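Local coordinates for protein endonuclease V isoform X2 (Ciona intestinalis, PDB 6OZI) that probably cleaves inosine-containing nucleic acid as a metal-dependent endonuclease V of the RNase H superfamily, at residues A[214-217]-A[218-222]; A[225-228]-A[229-233]; A[233-236]-A[237-240]. The protein carries 1 engineered substitution. All coordinates share one frame; numbering follows the deposited sequence.

Contact 1. Residues A[214-217]-A[218-222]; sequences AKIV and KGCTK
Val217 and Thr221 meet where the last turn of helix 210-219 gives way to a loop, a C-terminal helix end in the RNase H-like fold of this protein. Ordinary helical bonds run up to the turn, from Lys218 N to Ala214 O (2.9 Å) and from Gly219 N to Lys215 O. Beyond them the pattern loosens. Cys220 N bonds to Ile216 O at 3.0 Å with an N-H...O angle of only 133°, and reaches Val217 O weakly as well.

Val217 turns its two methyl groups off the turn, toward Ile141, Val143, Ile200 and Val202 of the central sheet; its part in the turn is played by the backbone carbonyl. Lys218 sets CB 3.5 Å from Ala214 O and then runs out extended past Tyr192, its ammonium leading away from the turn. On the neighbouring flank, Ile216 CG2 lies 4.2 Å from Cys220 SG, a loose apolar touch near Met65.

Thr221 closes the end: with OG1 beside its own backbone N and anti to its carbonyl carbon (chi1 -68°), the hydroxyl donates to Val217 O, OG1 standing 2.7 Å from that oxygen and above the carbonyl plane.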
loop_
_atom_site.group_PDB
_atom_site.type_symbol
_atom_site.label_atom_id
_atom_site.label_comp_id
_atom_site.label_asym_id
_atom_site.label_seq_id
_atom_site.Cartn_x
_atom_site.Cartn_y
_atom_site.Cartn_z
ATOM N N ALA A 214 26.607 3.133 10.387
ATOM C CA ALA A 214 25.464 3.369 11.263
ATOM C C ALA A 214 25.217 4.859 11.474
ATOM O O ALA A 214 24.063 5.302 11.478
ATOM C CB ALA A 214 25.666 2.664 12.605
ATOM N N LYS A 215 26.284 5.653 11.638
ATOM C CA LYS A 215 26.086 7.097 11.783
ATOM C C LYS A 215 25.413 7.693 10.551
ATOM O O LYS A 215 24.550 8.576 10.666
ATOM C CB LYS A 215 27.413 7.815 12.041
ATOM C CG LYS A 215 27.719 8.125 13.498
ATOM C CD LYS A 215 29.225 8.138 13.753
ATOM C CE LYS A 215 29.562 8.791 15.083
ATOM N NZ LYS A 215 28.488 8.559 16.084
ATOM N N ILE A 216 25.808 7.238 9.362
ATOM C CA ILE A 216 25.223 7.772 8.136
ATOM C C ILE A 216 23.766 7.344 8.007
ATOM O O ILE A 216 22.907 8.127 7.582
ATOM C CB ILE A 216 26.063 7.334 6.923
ATOM C CG1 ILE A 216 27.471 7.941 7.029
ATOM C CG2 ILE A 216 25.383 7.721 5.617
ATOM C CD1 ILE A 216 28.424 7.512 5.941
ATOM N N VAL A 217 23.458 6.102 8.369
ATOM C CA VAL A 217 22.066 5.660 8.325
ATOM C C VAL A 217 21.216 6.469 9.310
ATOM O O VAL A 217 20.085 6.864 8.997
ATOM C CB VAL A 217 21.991 4.141 8.580
ATOM C CG1 VAL A 217 20.559 3.681 8.774
ATOM C CG2 VAL A 217 22.633 3.381 7.403
ATOM N N LYS A 218 21.761 6.763 10.497
ATOM C CA LYS A 218 21.048 7.611 11.454
ATOM C C LYS A 218 20.797 8.997 10.881
ATOM O O LYS A 218 19.688 9.537 10.992
ATOM C CB LYS A 218 21.832 7.720 12.763
ATOM C CG LYS A 218 21.140 8.545 13.851
ATOM C CD LYS A 218 21.687 8.176 15.234
ATOM C CE LYS A 218 20.900 8.813 16.381
ATOM N NZ LYS A 218 21.257 8.176 17.702
ATOM N N GLY A 219 21.828 9.596 10.272
ATOM C CA GLY A 219 21.666 10.900 9.649
ATOM C C GLY A 219 20.668 10.909 8.504
ATOM O O GLY A 219 20.093 11.954 8.188
ATOM N N CYS A 220 20.452 9.759 7.865
ATOM C CA CYS A 220 19.498 9.648 6.770
ATOM C C CYS A 220 18.094 9.283 7.237
ATOM O O CYS A 220 17.215 9.104 6.393
ATOM C CB CYS A 220 19.965 8.603 5.750
ATOM S SG CYS A 220 21.463 9.040 4.841
ATOM N N THR A 221 17.858 9.173 8.543
ATOM C CA THR A 221 16.609 8.627 9.063
ATOM C C THR A 221 15.637 9.748 9.419
ATOM O O THR A 221 15.928 10.585 10.283
ATOM C CB THR A 221 16.865 7.745 10.285
ATOM O OG1 THR A 221 17.570 6.561 9.889
ATOM C CG2 THR A 221 15.547 7.351 10.938
ATOM N N LYS A 222 14.490 9.763 8.744
ATOM C CA LYS A 222 13.303 10.471 9.208
ATOM C C LYS A 222 12.258 9.502 9.738
ATOM O O LYS A 222 11.772 9.660 10.863
ATOM C CB LYS A 222 12.700 11.328 8.083
ATOM C CG LYS A 222 13.555 12.512 7.666
ATOM C CD LYS A 222 12.857 13.367 6.619
ATOM C CE LYS A 222 13.740 14.530 6.181
ATOM N NZ LYS A 222 13.177 15.283 5.019
#

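Contact 2. Residues A[225-228]-A[229-233]; sequences IPEP and IKMAN. Engineered in segment 229-233: Asn233 (natural residue Asp). With nucleotides of chain D.
Glu227 and Lys230, three residues apart on the first turn of helix 227-243, lie side by side and point the same way, joined at their ends by a salt bridge. Pro226 occupies the N-cap position and its carbonyl oxygen accepts Lys230 N at 2.9 Å. The next two helical bonds run from Met231 N to Glu227 O and from Ala232 N to Pro228 O. Pro228, which has no N-H to give, fits this first turn, where a backbone donor would have no helical acceptor.

The Glu227 chain is bent (chi2 -60°), which swings its carboxylate across to the end of Lys230. There OE2 receives Lys230 NZ at 3.0 Å through its syn lone pair, while OE1 lies 3.7 Å from Met231 CE, the methionine running alongside in the same direction. Lys230 starts out straight and bends at chi3 (-62°), bringing its ammonium to the carboxylate and also to the DNA: NZ donates to OP2 of nucleotide DC11 of chain D at 3.0 Å. Thr223 OG1, two residues before Ile225, is a further hydrogen-bonding partner of NZ.

On another side of the turn, Ile225 and Ile229 cross at about a right angle, their CG2 methyls 3.5 Å apart. Ile229 CD1 reaches back to the Pro226 ring, and Leu114 of strand 112-116 packs against both prolines and Ile229.

One ammonium is thus gripped by a carboxylate, a phosphate and a hydroxyl. The glutamate is likely to orient the lysine and to offset part of its charge, and the helix start would probably favour the ionised carboxylate, leaving a fixed cation to hold the DNA backbone.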
loop_
_atom_site.group_PDB
_atom_site.type_symbol
_atom_site.label_atom_id
_atom_site.label_comp_id
_atom_site.label_asym_id
_atom_site.label_seq_id
_atom_site.Cartn_x
_atom_site.Cartn_y
_atom_site.Cartn_z
ATOM N N ILE A 225 12.515 3.647 7.216
ATOM C CA ILE A 225 13.283 3.439 5.991
ATOM C C ILE A 225 14.047 4.726 5.686
ATOM O O ILE A 225 13.412 5.747 5.381
ATOM C CB ILE A 225 12.377 3.050 4.820
ATOM C CG1 ILE A 225 11.445 1.900 5.219
ATOM C CG2 ILE A 225 13.212 2.683 3.620
ATOM C CD1 ILE A 225 12.157 0.673 5.710
ATOM N N PRO A 226 15.377 4.717 5.725
ATOM C CA PRO A 226 16.138 5.942 5.446
ATOM C C PRO A 226 15.767 6.560 4.103
ATOM O O PRO A 226 15.438 5.859 3.139
ATOM C CB PRO A 226 17.594 5.464 5.461
ATOM C CG PRO A 226 17.576 4.268 6.351
ATOM C CD PRO A 226 16.257 3.591 6.078
ATOM N N GLU A 227 15.845 7.889 4.051
ATOM C CA GLU A 227 15.317 8.652 2.918
ATOM C C GLU A 227 15.829 8.209 1.548
ATOM O O GLU A 227 15.003 8.084 0.628
ATOM C CB GLU A 227 15.591 10.144 3.155
ATOM C CG GLU A 227 14.800 10.739 4.312
ATOM C CD GLU A 227 13.292 10.633 4.100
ATOM O OE1 GLU A 227 12.755 11.338 3.220
ATOM O OE2 GLU A 227 12.645 9.842 4.814
ATOM N N PRO A 228 17.132 7.985 1.317
ATOM C CA PRO A 228 17.552 7.597 -0.048
ATOM C C PRO A 228 16.962 6.268 -0.493
ATOM O O PRO A 228 16.542 6.115 -1.652
ATOM C CB PRO A 228 19.082 7.535 0.059
ATOM C CG PRO A 228 19.425 8.337 1.280
ATOM C CD PRO A 228 18.290 8.122 2.223
ATOM N N ILE A 229 16.901 5.299 0.420
ATOM C CA ILE A 229 16.258 4.026 0.119
ATOM C C ILE A 229 14.781 4.240 -0.173
ATOM O O ILE A 229 14.241 3.734 -1.168
ATOM C CB ILE A 229 16.461 3.051 1.287
ATOM C CG1 ILE A 229 17.945 2.702 1.411
ATOM C CG2 ILE A 229 15.581 1.827 1.127
ATOM C CD1 ILE A 229 18.272 1.975 2.655
ATOM N N LYS A 230 14.115 5.013 0.686
ATOM C CA LYS A 230 12.701 5.303 0.503
ATOM C C LYS A 230 12.437 5.870 -0.884
ATOM O O LYS A 230 11.508 5.441 -1.583
ATOM C CB LYS A 230 12.233 6.274 1.593
ATOM C CG LYS A 230 10.807 6.768 1.410
ATOM C CD LYS A 230 10.430 7.848 2.423
ATOM C CE LYS A 230 10.492 7.318 3.848
ATOM N NZ LYS A 230 10.050 8.346 4.841
ATOM N N MET A 231 13.274 6.815 -1.316
ATOM C CA MET A 231 13.009 7.488 -2.576
ATOM C C MET A 231 13.288 6.574 -3.766
ATOM O O MET A 231 12.466 6.485 -4.689
ATOM C CB MET A 231 13.808 8.788 -2.641
ATOM C CG MET A 231 13.395 9.734 -1.534
ATOM S SD MET A 231 11.627 10.050 -1.653
ATOM C CE MET A 231 11.341 11.111 -0.236
ATOM N N ALA A 232 14.431 5.875 -3.762
ATOM C CA ALA A 232 14.733 4.966 -4.874
ATOM C C ALA A 232 13.648 3.902 -5.032
ATOM O O ALA A 232 13.203 3.610 -6.157
ATOM C CB ALA A 232 16.103 4.316 -4.678
ATOM N N ASN A 233 13.204 3.324 -3.911
ATOM C CA ASN A 233 12.137 2.328 -3.954
ATOM C C ASN A 233 10.844 2.929 -4.500
ATOM O O ASN A 233 10.197 2.351 -5.391
ATOM C CB ASN A 233 11.944 1.747 -2.549
ATOM C CG ASN A 233 10.797 0.749 -2.465
ATOM O OD1 ASN A 233 9.791 1.004 -1.799
ATOM N ND2 ASN A 233 10.937 -0.385 -3.149
ATOM P P DC D 11 6.483 9.039 4.974
ATOM O OP1 DC D 11 6.843 10.449 5.244
ATOM O OP2 DC D 11 7.208 8.241 3.959
ATOM O "O5'" DC D 11 6.622 8.279 6.352
ATOM C "C5'" DC D 11 6.201 6.950 6.446
ATOM C "C4'" DC D 11 5.407 6.745 7.709
ATOM O "O4'" DC D 11 4.006 6.766 7.399
ATOM C "C3'" DC D 11 5.656 5.420 8.380
ATOM O "O3'" DC D 11 6.708 5.578 9.288
ATOM C "C2'" DC D 11 4.340 5.133 9.096
ATOM C "C1'" DC D 11 3.316 5.866 8.237
ATOM N N1 DC D 11 2.466 4.985 7.379
ATOM C C2 DC D 11 1.394 4.306 7.949
ATOM O O2 DC D 11 1.195 4.423 9.161
ATOM N N3 DC D 11 0.608 3.535 7.159
ATOM C C4 DC D 11 0.856 3.444 5.857
ATOM N N4 DC D 11 0.052 2.671 5.116
ATOM C C5 DC D 11 1.948 4.135 5.252
ATOM C C6 DC D 11 2.716 4.892 6.043
#

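Contact 3. Residues A[233-236]-A[237-240]; sequences NKWS and RKEL. Engineered in segment 233-236: Asn233 (natural residue Asp).
CG anti to the backbone N in both Asn233 (chi1 177°) and Arg237 (chi1 -179°), with the arginine bent again at chi3, sends the two side chains off the same flank of helix 227-243, one turn apart. Their flat groups are nearly perpendicular, the amide and guanidinium planes 79° apart, and Asn233 O lies over one face of the guanidinium. A water joins them, accepting Asn233 ND2 at 2.9 Å and Arg237 NH2 at 2.8 Å. Asn233, engineered in place of the natural aspartate, also gives ND2 to Asp42 OD2. With an alanine here in place of Arg237, the guanidinium is gone, and the water would probably lose its second donor and the DNA phosphate its weak, long-range cation.

A second flank carries Trp235. Lys234 CE rests over one face of the indole, 3.5 Å above its plane and offset toward the rim, while the extended Lys238 runs alongside and brings NZ to the ring edge, 4.0 Å from CZ3. Trp235 NE1 bonds to Gln67, and the ring packs on Cys56, Val58 and Met70.

This is an amphipathic C-terminal helix laid against a central sheet. The closeness of its natural aspartate position to Asp42 of strand 37-45, beside bound DNA, is consistent with the acidic active site of RNase H-like nucleases.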
loop_
_atom_site.group_PDB
_atom_site.type_symbol
_atom_site.label_atom_id
_atom_site.label_comp_id
_atom_site.label_asym_id
_atom_site.label_seq_id
_atom_site.Cartn_x
_atom_site.Cartn_y
_atom_site.Cartn_z
ATOM N N ASN A 233 13.204 3.324 -3.911
ATOM C CA ASN A 233 12.137 2.328 -3.954
ATOM C C ASN A 233 10.844 2.929 -4.500
ATOM O O ASN A 233 10.197 2.351 -5.391
ATOM C CB ASN A 233 11.944 1.747 -2.549
ATOM C CG ASN A 233 10.797 0.749 -2.465
ATOM O OD1 ASN A 233 9.791 1.004 -1.799
ATOM N ND2 ASN A 233 10.937 -0.385 -3.149
ATOM N N LYS A 234 10.485 4.126 -4.026
ATOM C CA LYS A 234 9.233 4.729 -4.468
ATOM C C LYS A 234 9.238 4.997 -5.971
ATOM O O LYS A 234 8.342 4.541 -6.691
ATOM C CB LYS A 234 8.935 6.010 -3.688
ATOM C CG LYS A 234 7.688 6.722 -4.220
ATOM C CD LYS A 234 7.308 7.982 -3.429
ATOM C CE LYS A 234 8.404 9.024 -3.429
ATOM N NZ LYS A 234 8.009 10.182 -2.573
ATOM N N TRP A 235 10.251 5.717 -6.469
ATOM C CA TRP A 235 10.215 6.120 -7.874
ATOM C C TRP A 235 10.352 4.915 -8.803
ATOM O O TRP A 235 9.704 4.870 -9.862
ATOM C CB TRP A 235 11.292 7.165 -8.173
ATOM C CG TRP A 235 11.235 8.414 -7.295
ATOM C CD1 TRP A 235 12.246 8.914 -6.527
ATOM C CD2 TRP A 235 10.109 9.287 -7.085
ATOM N NE1 TRP A 235 11.831 10.048 -5.875
ATOM C CE2 TRP A 235 10.524 10.295 -6.194
ATOM C CE3 TRP A 235 8.795 9.318 -7.570
ATOM C CZ2 TRP A 235 9.678 11.322 -5.779
ATOM C CZ3 TRP A 235 7.953 10.344 -7.154
ATOM C CH2 TRP A 235 8.399 11.328 -6.267
ATOM N N SER A 236 11.184 3.929 -8.433
ATOM C CA SER A 236 11.261 2.730 -9.265
ATOM C C SER A 236 9.895 2.054 -9.370
ATOM O O SER A 236 9.448 1.698 -10.473
ATOM C CB SER A 236 12.311 1.759 -8.723
ATOM O OG SER A 236 11.919 1.227 -7.475
ATOM N N ARG A 237 9.194 1.915 -8.230
ATOM C CA ARG A 237 7.893 1.239 -8.231
ATOM C C ARG A 237 6.862 2.017 -9.039
ATOM O O ARG A 237 6.112 1.438 -9.838
ATOM C CB ARG A 237 7.375 1.075 -6.804
ATOM C CG ARG A 237 6.031 0.356 -6.749
ATOM C CD ARG A 237 5.361 0.434 -5.377
ATOM N NE ARG A 237 6.223 0.090 -4.256
ATOM C CZ ARG A 237 6.600 0.978 -3.335
ATOM N NH1 ARG A 237 6.173 2.238 -3.414
ATOM N NH2 ARG A 237 7.388 0.612 -2.329
ATOM N N LYS A 238 6.810 3.333 -8.837
ATOM C CA LYS A 238 5.818 4.158 -9.515
ATOM C C LYS A 238 6.007 4.094 -11.023
ATOM O O LYS A 238 5.042 3.900 -11.777
ATOM C CB LYS A 238 5.910 5.597 -9.001
ATOM C CG LYS A 238 5.043 6.601 -9.740
ATOM C CD LYS A 238 5.212 7.994 -9.142
ATOM C CE LYS A 238 4.450 9.045 -9.939
ATOM N NZ LYS A 238 4.524 10.391 -9.293
ATOM N N GLU A 239 7.252 4.231 -11.483
ATOM C CA GLU A 239 7.487 4.135 -12.913
ATOM C C GLU A 239 7.124 2.750 -13.433
ATOM O O GLU A 239 6.537 2.628 -14.512
ATOM C CB GLU A 239 8.937 4.478 -13.247
ATOM C CG GLU A 239 9.268 4.378 -14.740
ATOM C CD GLU A 239 8.553 5.417 -15.592
ATOM O OE1 GLU A 239 8.025 6.404 -15.036
ATOM O OE2 GLU A 239 8.520 5.250 -16.831
ATOM N N LEU A 240 7.414 1.696 -12.663
ATOM C CA LEU A 240 7.033 0.361 -13.123
ATOM C C LEU A 240 5.521 0.247 -13.294
ATOM O O LEU A 240 5.035 -0.260 -14.312
ATOM C CB LEU A 240 7.538 -0.714 -12.158
ATOM C CG LEU A 240 7.046 -2.102 -12.589
ATOM C CD1 LEU A 240 7.919 -2.690 -13.684
ATOM C CD2 LEU A 240 6.961 -3.038 -11.425
HETATM O O HOH W 1 8.458 -1.875 -3.140
#

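The three contacts follow one another along the chain. Contact 1 ends helix 210-219 and contact 2 begins helix 227-243, their centres about 12 Å apart; the loop is pinned by a probable hydrogen bond from Glu227 N to Cys220 O (3.0 Å), and Val217 CG1 packs 3.9 Å from Pro226 CG. Contact 3 continues the same helix, sharing Asn233 with contact 2, with centres about 11 Å apart, whereas contacts 1 and 3 stay about 11 Å apart at their nearest atoms. Contacts 2 and 3 both reach the DNA, while the nearest atom of contact 1 is about 6 Å from it. The helix 227-243 therefore meets the substrate backbone at successive turns.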